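Local coordinates for Rho GTPase-activating protein 26 (Gallus gallus, PDB 1F7C) that stimulates GTP hydrolysis by the small GTPases RhoA and Cdc42 through its RhoGAP (BH) domain, the part of the longer protein described here, at residues 56-61 with 96-101; 119-124 with 138-143. All coordinates share one frame; numbering follows the deposited sequence.

Contact 1. Residues 56-61 with 96-101; sequences QGLYRI and TITSAL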
# COMPACT_ATOMS: atom_id res chain seq x y z
N GLN A 56 -15.10 8.43 -5.27
CA GLN A 56 -14.08 9.45 -5.52
C GLN A 56 -13.14 9.62 -4.33
O GLN A 56 -13.57 9.58 -3.19
CB GLN A 56 -14.73 10.79 -5.85
CG GLN A 56 -15.60 10.76 -7.10
CD GLN A 56 -16.03 12.15 -7.55
OE1 GLN A 56 -16.45 12.98 -6.73
NE2 GLN A 56 -15.94 12.40 -8.85
N GLY A 57 -11.86 9.81 -4.63
CA GLY A 57 -10.86 10.01 -3.58
C GLY A 57 -10.54 8.80 -2.71
O GLY A 57 -10.22 8.96 -1.53
N LEU A 58 -10.62 7.60 -3.28
CA LEU A 58 -10.31 6.38 -2.55
C LEU A 58 -8.94 6.48 -1.88
O LEU A 58 -7.93 6.72 -2.55
CB LEU A 58 -10.29 5.16 -3.48
CG LEU A 58 -11.59 4.45 -3.88
CD1 LEU A 58 -11.24 3.34 -4.87
CD2 LEU A 58 -12.28 3.87 -2.64
N TYR A 59 -8.93 6.30 -0.56
CA TYR A 59 -7.71 6.35 0.24
C TYR A 59 -7.16 7.76 0.50
O TYR A 59 -6.20 7.94 1.24
CB TYR A 59 -6.62 5.46 -0.40
CG TYR A 59 -6.98 3.99 -0.42
CD1 TYR A 59 -7.37 3.35 -1.61
CD2 TYR A 59 -6.96 3.23 0.75
CE1 TYR A 59 -7.73 1.99 -1.63
CE2 TYR A 59 -7.32 1.88 0.75
CZ TYR A 59 -7.70 1.26 -0.43
OH TYR A 59 -8.04 -0.07 -0.42
N ARG A 60 -7.78 8.77 -0.12
CA ARG A 60 -7.37 10.15 0.09
C ARG A 60 -8.34 10.74 1.11
O ARG A 60 -7.95 11.46 2.03
CB ARG A 60 -7.46 10.94 -1.23
CG ARG A 60 -7.11 12.42 -1.09
CD ARG A 60 -7.79 13.24 -2.18
NE ARG A 60 -7.16 13.11 -3.48
CZ ARG A 60 -7.78 13.33 -4.64
NH1 ARG A 60 -9.05 13.70 -4.65
NH2 ARG A 60 -7.12 13.20 -5.79
N ILE A 61 -9.61 10.40 0.95
CA ILE A 61 -10.67 10.85 1.84
C ILE A 61 -10.61 10.03 3.11
O ILE A 61 -10.66 8.81 3.07
CB ILE A 61 -12.07 10.67 1.19
CG1 ILE A 61 -12.18 11.57 -0.04
CG2 ILE A 61 -13.16 10.98 2.20
CD1 ILE A 61 -11.90 13.04 0.23
N THR A 96 -14.51 4.56 5.65
CA THR A 96 -14.19 3.91 6.91
C THR A 96 -13.31 2.69 6.68
O THR A 96 -12.35 2.44 7.42
CB THR A 96 -15.48 3.46 7.64
OG1 THR A 96 -16.27 4.61 7.96
CG2 THR A 96 -15.15 2.71 8.91
N ILE A 97 -13.64 1.92 5.65
CA ILE A 97 -12.90 0.71 5.30
C ILE A 97 -11.51 1.00 4.74
O ILE A 97 -10.58 0.23 4.97
CB ILE A 97 -13.71 -0.13 4.30
CG1 ILE A 97 -15.00 -0.60 4.98
CG2 ILE A 97 -12.86 -1.31 3.79
CD1 ILE A 97 -16.00 -1.28 4.05
N THR A 98 -11.35 2.10 4.00
CA THR A 98 -10.04 2.43 3.44
C THR A 98 -9.16 3.05 4.52
O THR A 98 -7.94 2.90 4.50
CB THR A 98 -10.12 3.42 2.25
OG1 THR A 98 -10.69 4.66 2.68
CG2 THR A 98 -10.95 2.84 1.12
N SER A 99 -9.79 3.74 5.46
CA SER A 99 -9.05 4.35 6.55
C SER A 99 -8.56 3.26 7.50
O SER A 99 -7.47 3.35 8.06
CB SER A 99 -9.91 5.37 7.29
OG SER A 99 -9.93 6.60 6.59
N ALA A 100 -9.37 2.21 7.67
CA ALA A 100 -9.00 1.11 8.53
C ALA A 100 -7.73 0.48 7.99
O ALA A 100 -6.79 0.18 8.74
CB ALA A 100 -10.11 0.08 8.58
N LEU A 101 -7.70 0.28 6.67
CA LEU A 101 -6.55 -0.31 6.02
C LEU A 101 -5.28 0.52 6.21
O LEU A 101 -4.21 -0.03 6.50
CB LEU A 101 -6.84 -0.51 4.53
CG LEU A 101 -5.75 -1.14 3.67
CD1 LEU A 101 -6.38 -1.90 2.52
CD2 LEU A 101 -4.80 -0.08 3.15
O HOH W 1 -11.50 6.61 1.08
O HOH W 2 -8.91 6.75 3.68
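The ring of Y59 and the side chain of T98 carry the apolar half of this contact. The methyl CG2 of T98 sits over one face of the ring in a CH-pi contact, 3.9 Å from the ring centroid and displaced toward the rim. T98 CB comes closer still, 3.5 Å from Y59 CD2. L101, one turn further along helix 94-106, reaches the far end of the same ring, with CD1 3.8 Å from Y59 OH and CD2 4.0 Å from Y59 CE2. L58 adds a lighter touch of its CD2 on T98 CG2.

The polar half is built on water, since no direct hydrogen bond crosses between 56-61 and 96-101. One water accepts from Y59 N, donates to I61 O and bonds T98 OG1 at 2.6 Å. A second donates to I61 O at 2.8 Å and bonds both T98 OG1 and S99 OG. Threonine suits position 98 because its two branches divide the work: CG2 lies anti to the carbonyl carbon and meets the ring, while OG1 (chi1 61°) meets both waters. S99 OG also takes the N-H of G63, so a later part of the same loop is tied to the helix.

Within the loop, G57 O receives the N-H groups of both R60 and I61, closing a tight turn. G57 has positive phi, which favours glycine, and a CB there would clash with I61 CG1. The phenol of Y59 is held at its tip by a hydrogen bond to H158, and F180 meets the ring edge-to-face.

R60, the predicted arginine finger, has its CB pointing away from helix 94-106. The arrangement is consistent with the arginine-finger loop of a RhoGAP domain, with Y59, next to the predicted finger, packed on the helical core.

Contact 2. Residues 119-124 with 138-143; sequences RSFIKA and HSLVHR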
# COMPACT_ATOMS: atom_id res chain seq x y z
N ARG A 119 16.58 2.89 2.63
CA ARG A 119 17.63 3.62 1.93
C ARG A 119 17.90 3.06 0.55
O ARG A 119 18.15 3.81 -0.40
CB ARG A 119 18.91 3.60 2.77
CG ARG A 119 18.81 4.45 4.02
CD ARG A 119 19.93 4.13 5.00
NE ARG A 119 20.08 5.17 6.01
CZ ARG A 119 20.91 5.10 7.04
NH1 ARG A 119 21.68 4.03 7.20
NH2 ARG A 119 20.99 6.11 7.89
N SER A 120 17.87 1.74 0.43
CA SER A 120 18.12 1.09 -0.86
C SER A 120 17.01 1.43 -1.85
O SER A 120 17.29 1.77 -3.00
CB SER A 120 18.22 -0.43 -0.69
OG SER A 120 19.32 -0.78 0.13
N PHE A 121 15.76 1.35 -1.40
CA PHE A 121 14.63 1.66 -2.26
C PHE A 121 14.66 3.09 -2.78
O PHE A 121 14.31 3.36 -3.93
CB PHE A 121 13.31 1.39 -1.53
CG PHE A 121 12.89 -0.06 -1.51
CD1 PHE A 121 12.87 -0.78 -0.32
CD2 PHE A 121 12.51 -0.70 -2.68
CE1 PHE A 121 12.47 -2.13 -0.30
CE2 PHE A 121 12.11 -2.04 -2.67
CZ PHE A 121 12.08 -2.75 -1.48
N ILE A 122 15.08 4.02 -1.93
CA ILE A 122 15.16 5.43 -2.31
C ILE A 122 16.24 5.62 -3.36
O ILE A 122 16.04 6.31 -4.36
CB ILE A 122 15.47 6.32 -1.08
CG1 ILE A 122 14.25 6.38 -0.16
CG2 ILE A 122 15.86 7.73 -1.53
CD1 ILE A 122 12.99 6.86 -0.83
N LYS A 123 17.40 5.00 -3.13
CA LYS A 123 18.52 5.13 -4.04
C LYS A 123 18.19 4.59 -5.43
O LYS A 123 18.63 5.14 -6.45
CB LYS A 123 19.74 4.41 -3.48
N ALA A 124 17.41 3.51 -5.48
CA ALA A 124 17.02 2.91 -6.75
C ALA A 124 16.06 3.80 -7.53
O ALA A 124 16.17 3.91 -8.75
CB ALA A 124 16.40 1.54 -6.51
N HIS A 138 12.97 -4.29 -8.34
CA HIS A 138 12.50 -5.66 -8.53
C HIS A 138 13.35 -6.59 -7.66
O HIS A 138 12.83 -7.41 -6.90
CB HIS A 138 12.63 -6.07 -10.00
CG HIS A 138 12.11 -7.44 -10.30
ND1 HIS A 138 12.28 -8.05 -11.52
CD2 HIS A 138 11.41 -8.31 -9.54
CE1 HIS A 138 11.71 -9.24 -11.50
NE2 HIS A 138 11.17 -9.43 -10.31
N SER A 139 14.67 -6.47 -7.79
CA SER A 139 15.60 -7.27 -7.02
C SER A 139 15.44 -7.03 -5.51
O SER A 139 15.52 -7.97 -4.71
CB SER A 139 17.03 -6.94 -7.43
OG SER A 139 17.93 -7.51 -6.51
N LEU A 140 15.21 -5.78 -5.13
CA LEU A 140 15.03 -5.45 -3.72
C LEU A 140 13.77 -6.06 -3.14
O LEU A 140 13.74 -6.45 -1.97
CB LEU A 140 15.00 -3.92 -3.53
CG LEU A 140 16.36 -3.22 -3.66
CD1 LEU A 140 16.16 -1.71 -3.64
CD2 LEU A 140 17.27 -3.65 -2.51
N VAL A 141 12.71 -6.16 -3.94
CA VAL A 141 11.47 -6.74 -3.46
C VAL A 141 11.63 -8.22 -3.18
O VAL A 141 11.04 -8.74 -2.23
CB VAL A 141 10.31 -6.54 -4.47
CG1 VAL A 141 9.10 -7.38 -4.04
CG2 VAL A 141 9.93 -5.06 -4.55
N HIS A 142 12.41 -8.90 -4.00
CA HIS A 142 12.60 -10.34 -3.81
C HIS A 142 13.54 -10.71 -2.68
O HIS A 142 13.70 -11.88 -2.35
CB HIS A 142 13.04 -11.00 -5.12
CG HIS A 142 11.88 -11.42 -5.97
ND1 HIS A 142 11.07 -10.51 -6.62
CD2 HIS A 142 11.33 -12.64 -6.18
CE1 HIS A 142 10.06 -11.15 -7.18
NE2 HIS A 142 10.20 -12.44 -6.93
N ARG A 143 14.15 -9.70 -2.07
CA ARG A 143 15.04 -9.93 -0.96
C ARG A 143 14.32 -9.72 0.38
O ARG A 143 14.84 -10.07 1.43
CB ARG A 143 16.27 -9.03 -1.10
CG ARG A 143 17.14 -9.47 -2.27
CD ARG A 143 18.51 -8.85 -2.25
NE ARG A 143 18.52 -7.49 -2.77
CZ ARG A 143 19.51 -6.63 -2.58
NH1 ARG A 143 20.58 -6.99 -1.87
NH2 ARG A 143 19.45 -5.42 -3.11
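L140 pushes its side chain between S120, F121 and A124 of the facing helix, and it has the most surface buried in this contact. Its CB lies 3.6 Å from F121 CE2, while its methyl CD1 stands over one face of the F121 ring, 4.3 Å from the centroid and offset toward the rim. This is a CH-pi contact, and the two side chains lie alongside one another, running opposite ways. A chi1 of -74° sets CG of the leucine anti to its carbonyl carbon; from there CD1 comes to 3.7 Å from S120 O.

F121 is the second main partner. Its flat ring offers a face to L140 and an edge to V141, whose CG2 lies near the ring plane, 4.2 Å from F121 CE2. M113 also touches this phenylalanine. An alanine at F121 would probably leave L140 CB and CD1 without the ring they pack on and open a gap beside V141.

S120 is small enough to let the helices approach: its CB is 3.8 Å from L140 CD1. A124, one turn on, brings its CB to 4.3 Å from L140 CD1, and a short side chain suits this place beside the end of the leucine. V141 also packs on L208, I215 and F216, so the contact continues into the C-terminal helices.

No hydrogen bond or salt bridge joins the two segments. Helices 115-125 and 130-141 are therefore held together here by shape and by the burial of carbon surface, an interaction with little directional demand beyond the fit of the leucine against the ring.

From the N terminus, the chain leaves helix 35-51, enters the loop holding 56-61, passes through helix 65-76 and returns in helix 94-106, where contact 1 closes a long loop. Helix 115-125 follows, and contact 2 closes a shorter loop between it and helix 130-141. The two contacts are in series, neither nested nor crossed. Their centres lie 27 Å apart on opposite sides of the chain's centre, and their nearest atoms are about 17 Å apart. Contact 1 ties the loop of the predicted arginine finger to the helical body, whereas contact 2 joins two successive helices away from that site. Both belong to the same all-helical RhoGAP domain.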